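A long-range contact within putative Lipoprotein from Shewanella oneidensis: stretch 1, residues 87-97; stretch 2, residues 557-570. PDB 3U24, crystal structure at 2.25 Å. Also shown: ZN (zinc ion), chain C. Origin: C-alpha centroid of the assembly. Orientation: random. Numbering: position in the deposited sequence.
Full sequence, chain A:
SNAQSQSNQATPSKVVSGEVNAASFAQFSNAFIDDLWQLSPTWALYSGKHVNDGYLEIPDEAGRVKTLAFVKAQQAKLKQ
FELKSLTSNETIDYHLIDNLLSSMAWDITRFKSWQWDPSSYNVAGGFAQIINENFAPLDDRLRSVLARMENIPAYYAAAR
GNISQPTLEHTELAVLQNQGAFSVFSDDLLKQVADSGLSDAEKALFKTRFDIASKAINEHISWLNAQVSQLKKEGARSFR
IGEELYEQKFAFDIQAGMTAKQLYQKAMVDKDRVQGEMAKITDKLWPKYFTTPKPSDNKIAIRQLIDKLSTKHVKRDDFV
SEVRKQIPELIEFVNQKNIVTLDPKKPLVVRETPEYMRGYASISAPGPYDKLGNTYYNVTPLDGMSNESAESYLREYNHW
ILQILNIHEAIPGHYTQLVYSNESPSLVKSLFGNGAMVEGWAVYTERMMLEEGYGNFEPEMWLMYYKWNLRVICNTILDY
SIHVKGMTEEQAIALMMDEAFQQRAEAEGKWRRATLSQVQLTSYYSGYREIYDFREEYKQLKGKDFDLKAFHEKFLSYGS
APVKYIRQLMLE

Stretch 1 87-97: TSNETIDYHLI
Stretch 2 557-570: SYGSAPVKYIRQLM

Ile92 forms the apolar centre of this contact. Its CA-to-CB bond points sideways, but the m,t rotamer brings the end of the chain to stretch 2. CG2 of Ile92 lies 3.7 Å from CB of Ala561. CD1 of Ile92 lies 3.9 Å from CD1 of Tyr558 and 3.9 Å from CD1 of Leu569. These carbons pack by van der Waals contact, without directional bonds.

Residues 88-97 are helical, and a second helix begins at 563 and runs through 570, with Pro562 at its N-cap position; both continue beyond their stretches. The helices run at 147°, roughly antiparallel, and their axes approach to 11.3 Å. CA of Ile92 is 6.5 Å from CA of Ala561; CA of Ser88 is 7.5 Å from CA of Leu569. Ala561 is extended (phi/psi -85/155). Gly559 has positive phi (72/-159), which favours glycine.

Leu96, also m,t, extends the apolar patch: its CD2 is 3.9 Å from CD of Pro562. Towards the start of stretch 1, CG2 of Thr91 (chi1 t) meets CD2 of Leu569 (m,t) at 4.0 Å. CB of Ser88 sits at the edge of the Tyr558 ring, 4.4 Å from CE1 of Tyr558; that tyrosine has chi1 m and chi2 -87°.

His95 and Tyr565 make the polar edge. Both have chi1 m, with chi2 82° and -51°. Their rings meet obliquely, centroids 4.8 Å apart and planes at 44°. CD2 of His95 is 3.5 Å from OH of Tyr565. No direct hydrogen bond joins the stretches, but water 1 bridges them, 2.9 Å from O of His95, to which it donates, and 3.2 Å from OH of Tyr565. ND1 of His95 donates to O of Thr91 at 2.8 Å. This orients the imidazole and leaves NE2 of His95 to bind ZN at 2.0 Å.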

# COMPACT_ATOMS: atom_id res chain seq x y z
N THR A 87 11.17 23.39 13.05
CA THR A 87 12.22 22.82 12.21
C THR A 87 11.61 22.03 11.02
O THR A 87 10.40 21.84 10.94
CB THR A 87 13.08 21.84 13.00
OG1 THR A 87 12.24 20.77 13.42
CG2 THR A 87 13.74 22.51 14.21
N SER A 88 12.46 21.53 10.14
CA SER A 88 11.98 20.89 8.94
C SER A 88 11.22 19.62 9.27
O SER A 88 10.12 19.43 8.78
CB SER A 88 13.10 20.69 7.92
OG SER A 88 14.00 19.74 8.41
N ASN A 89 11.75 18.80 10.17
CA ASN A 89 11.01 17.63 10.65
C ASN A 89 9.69 17.93 11.35
O ASN A 89 8.70 17.16 11.22
CB ASN A 89 11.85 16.78 11.63
CG ASN A 89 12.39 15.53 10.98
OD1 ASN A 89 12.70 15.51 9.77
ND2 ASN A 89 12.50 14.46 11.77
N GLU A 90 9.71 18.97 12.17
CA GLU A 90 8.51 19.37 12.87
C GLU A 90 7.46 19.88 11.88
O GLU A 90 6.26 19.62 12.06
CB GLU A 90 8.83 20.42 13.91
CG GLU A 90 9.59 19.88 15.12
CD GLU A 90 10.09 20.98 16.02
OE1 GLU A 90 10.11 22.15 15.53
OE2 GLU A 90 10.47 20.69 17.20
N THR A 91 7.89 20.56 10.82
CA THR A 91 6.91 21.09 9.88
C THR A 91 6.29 19.95 9.08
O THR A 91 5.10 19.95 8.79
CB THR A 91 7.48 22.25 9.00
OG1 THR A 91 6.37 22.88 8.33
CG2 THR A 91 8.43 21.77 7.96
N ILE A 92 7.08 18.94 8.78
CA ILE A 92 6.53 17.70 8.17
C ILE A 92 5.49 17.04 9.08
O ILE A 92 4.36 16.79 8.66
CB ILE A 92 7.63 16.72 7.75
CG1 ILE A 92 8.42 17.34 6.57
CG2 ILE A 92 7.01 15.37 7.37
CD1 ILE A 92 9.80 16.74 6.38
N ASP A 93 5.85 16.84 10.35
CA ASP A 93 4.90 16.32 11.32
C ASP A 93 3.63 17.19 11.45
O ASP A 93 2.50 16.65 11.53
CB ASP A 93 5.55 16.10 12.68
CG ASP A 93 6.64 15.00 12.65
OD1 ASP A 93 6.78 14.35 11.60
OD2 ASP A 93 7.35 14.80 13.66
N TYR A 94 3.81 18.51 11.46
CA TYR A 94 2.70 19.43 11.57
C TYR A 94 1.72 19.14 10.43
O TYR A 94 0.53 18.94 10.67
CB TYR A 94 3.18 20.90 11.51
CG TYR A 94 2.08 21.93 11.62
CD1 TYR A 94 1.20 22.15 10.59
CD2 TYR A 94 1.94 22.70 12.77
CE1 TYR A 94 0.19 23.09 10.70
CE2 TYR A 94 0.95 23.66 12.87
CZ TYR A 94 0.07 23.83 11.83
OH TYR A 94 -0.93 24.78 11.91
N HIS A 95 2.23 19.10 9.20
CA HIS A 95 1.38 18.92 8.05
C HIS A 95 0.73 17.54 7.97
O HIS A 95 -0.45 17.41 7.60
CB HIS A 95 2.11 19.30 6.77
CG HIS A 95 2.30 20.76 6.64
ND1 HIS A 95 3.31 21.45 7.26
CD2 HIS A 95 1.52 21.71 6.00
CE1 HIS A 95 3.20 22.75 6.98
NE2 HIS A 95 2.12 22.91 6.19
N LEU A 96 1.48 16.50 8.30
CA LEU A 96 0.94 15.17 8.35
C LEU A 96 -0.19 15.09 9.38
O LEU A 96 -1.22 14.52 9.09
CB LEU A 96 2.03 14.17 8.66
CG LEU A 96 3.07 13.91 7.57
CD1 LEU A 96 4.08 12.88 8.16
CD2 LEU A 96 2.47 13.43 6.23
N ILE A 97 -0.01 15.68 10.56
CA ILE A 97 -1.07 15.72 11.54
C ILE A 97 -2.30 16.51 11.05
O ILE A 97 -3.44 16.03 11.14
CB ILE A 97 -0.56 16.26 12.90
CG1 ILE A 97 0.37 15.23 13.57
CG2 ILE A 97 -1.72 16.58 13.82
CD1 ILE A 97 1.18 15.80 14.74
N SER A 557 16.48 12.66 2.64
CA SER A 557 16.85 13.01 4.03
C SER A 557 15.63 13.37 4.85
O SER A 557 15.72 13.37 6.04
CB SER A 557 17.85 14.18 4.10
OG SER A 557 17.31 15.39 3.57
N TYR A 558 14.50 13.64 4.21
CA TYR A 558 13.29 14.04 4.92
C TYR A 558 12.41 12.86 5.35
O TYR A 558 11.43 13.04 6.07
CB TYR A 558 12.48 14.98 4.00
CG TYR A 558 13.22 16.24 3.65
CD1 TYR A 558 13.16 17.35 4.48
CD2 TYR A 558 14.02 16.32 2.55
CE1 TYR A 558 13.84 18.50 4.20
CE2 TYR A 558 14.71 17.47 2.25
CZ TYR A 558 14.60 18.56 3.06
OH TYR A 558 15.30 19.71 2.79
N GLY A 559 12.75 11.66 4.91
CA GLY A 559 11.90 10.50 5.16
C GLY A 559 10.63 10.53 4.31
O GLY A 559 10.54 11.26 3.32
N SER A 560 9.63 9.80 4.77
CA SER A 560 8.42 9.52 4.00
C SER A 560 7.37 10.68 4.01
O SER A 560 6.20 10.47 4.25
CB SER A 560 7.83 8.21 4.55
OG SER A 560 8.86 7.16 4.50
N ALA A 561 7.83 11.89 3.74
CA ALA A 561 6.95 13.03 3.62
C ALA A 561 6.44 13.03 2.18
O ALA A 561 7.10 12.52 1.30
CB ALA A 561 7.67 14.36 3.89
N PRO A 562 5.27 13.64 1.96
CA PRO A 562 4.76 13.81 0.62
C PRO A 562 5.78 14.55 -0.24
O PRO A 562 6.42 15.52 0.22
CB PRO A 562 3.52 14.70 0.81
CG PRO A 562 3.13 14.54 2.24
CD PRO A 562 4.43 14.32 2.97
N VAL A 563 5.89 14.12 -1.49
CA VAL A 563 6.84 14.72 -2.39
C VAL A 563 6.72 16.27 -2.49
O VAL A 563 7.75 16.97 -2.54
CB VAL A 563 6.73 14.10 -3.79
CG1 VAL A 563 7.72 14.76 -4.75
CG2 VAL A 563 6.92 12.57 -3.70
N LYS A 564 5.52 16.82 -2.46
CA LYS A 564 5.42 18.25 -2.59
C LYS A 564 6.03 19.01 -1.42
O LYS A 564 6.49 20.14 -1.59
CB LYS A 564 3.99 18.74 -2.82
CG LYS A 564 3.01 18.50 -1.69
CD LYS A 564 1.80 19.40 -1.92
CE LYS A 564 0.55 18.97 -1.17
NZ LYS A 564 -0.34 20.16 -0.92
N TYR A 565 6.03 18.41 -0.25
CA TYR A 565 6.63 19.07 0.90
C TYR A 565 8.16 19.00 0.82
O TYR A 565 8.85 19.97 1.14
CB TYR A 565 6.02 18.50 2.21
CG TYR A 565 4.55 18.94 2.42
CD1 TYR A 565 4.19 20.35 2.33
CD2 TYR A 565 3.54 18.01 2.69
CE1 TYR A 565 2.86 20.77 2.49
CE2 TYR A 565 2.21 18.43 2.87
CZ TYR A 565 1.86 19.81 2.77
OH TYR A 565 0.53 20.24 2.96
N ILE A 566 8.68 17.86 0.37
CA ILE A 566 10.10 17.74 0.14
C ILE A 566 10.58 18.76 -0.89
O ILE A 566 11.58 19.45 -0.66
CB ILE A 566 10.53 16.35 -0.29
CG1 ILE A 566 10.25 15.33 0.83
CG2 ILE A 566 12.01 16.34 -0.67
CD1 ILE A 566 10.32 13.89 0.35
N ARG A 567 9.83 18.90 -1.97
CA ARG A 567 10.12 19.91 -2.98
C ARG A 567 10.14 21.30 -2.37
O ARG A 567 11.06 22.07 -2.61
CB ARG A 567 9.06 19.88 -4.07
CG ARG A 567 9.19 20.99 -5.10
CD ARG A 567 8.21 20.81 -6.28
NE ARG A 567 8.32 22.01 -7.13
CZ ARG A 567 7.70 23.17 -6.89
NH1 ARG A 567 6.88 23.31 -5.86
NH2 ARG A 567 7.88 24.17 -7.70
N GLN A 568 9.09 21.63 -1.62
CA GLN A 568 8.97 22.98 -1.03
C GLN A 568 10.17 23.25 -0.09
O GLN A 568 10.75 24.33 -0.14
CB GLN A 568 7.62 23.11 -0.29
CG GLN A 568 7.13 24.53 0.00
CD GLN A 568 5.61 24.64 0.32
OE1 GLN A 568 4.77 23.80 -0.11
NE2 GLN A 568 5.24 25.70 1.06
N LEU A 569 10.57 22.27 0.72
CA LEU A 569 11.68 22.49 1.66
C LEU A 569 12.99 22.61 0.90
O LEU A 569 13.80 23.43 1.26
CB LEU A 569 11.79 21.39 2.73
CG LEU A 569 10.56 21.35 3.66
CD1 LEU A 569 10.42 19.98 4.33
CD2 LEU A 569 10.58 22.49 4.66
N MSE A 570 13.17 21.83 -0.17
CA MSE A 570 14.40 21.87 -0.96
C MSE A 570 14.50 23.14 -1.76
O MSE A 570 15.62 23.59 -2.00
CB MSE A 570 14.56 20.63 -1.87
CG MSE A 570 15.00 19.41 -1.12
SE MSE A 570 15.17 17.82 -2.15
CE MSE A 570 16.80 18.37 -3.06
ZN ZN C . 1.43 24.68 5.59
O HOH W 1 -1.14 19.40 5.59
O HOH W 2 3.22 26.47 5.71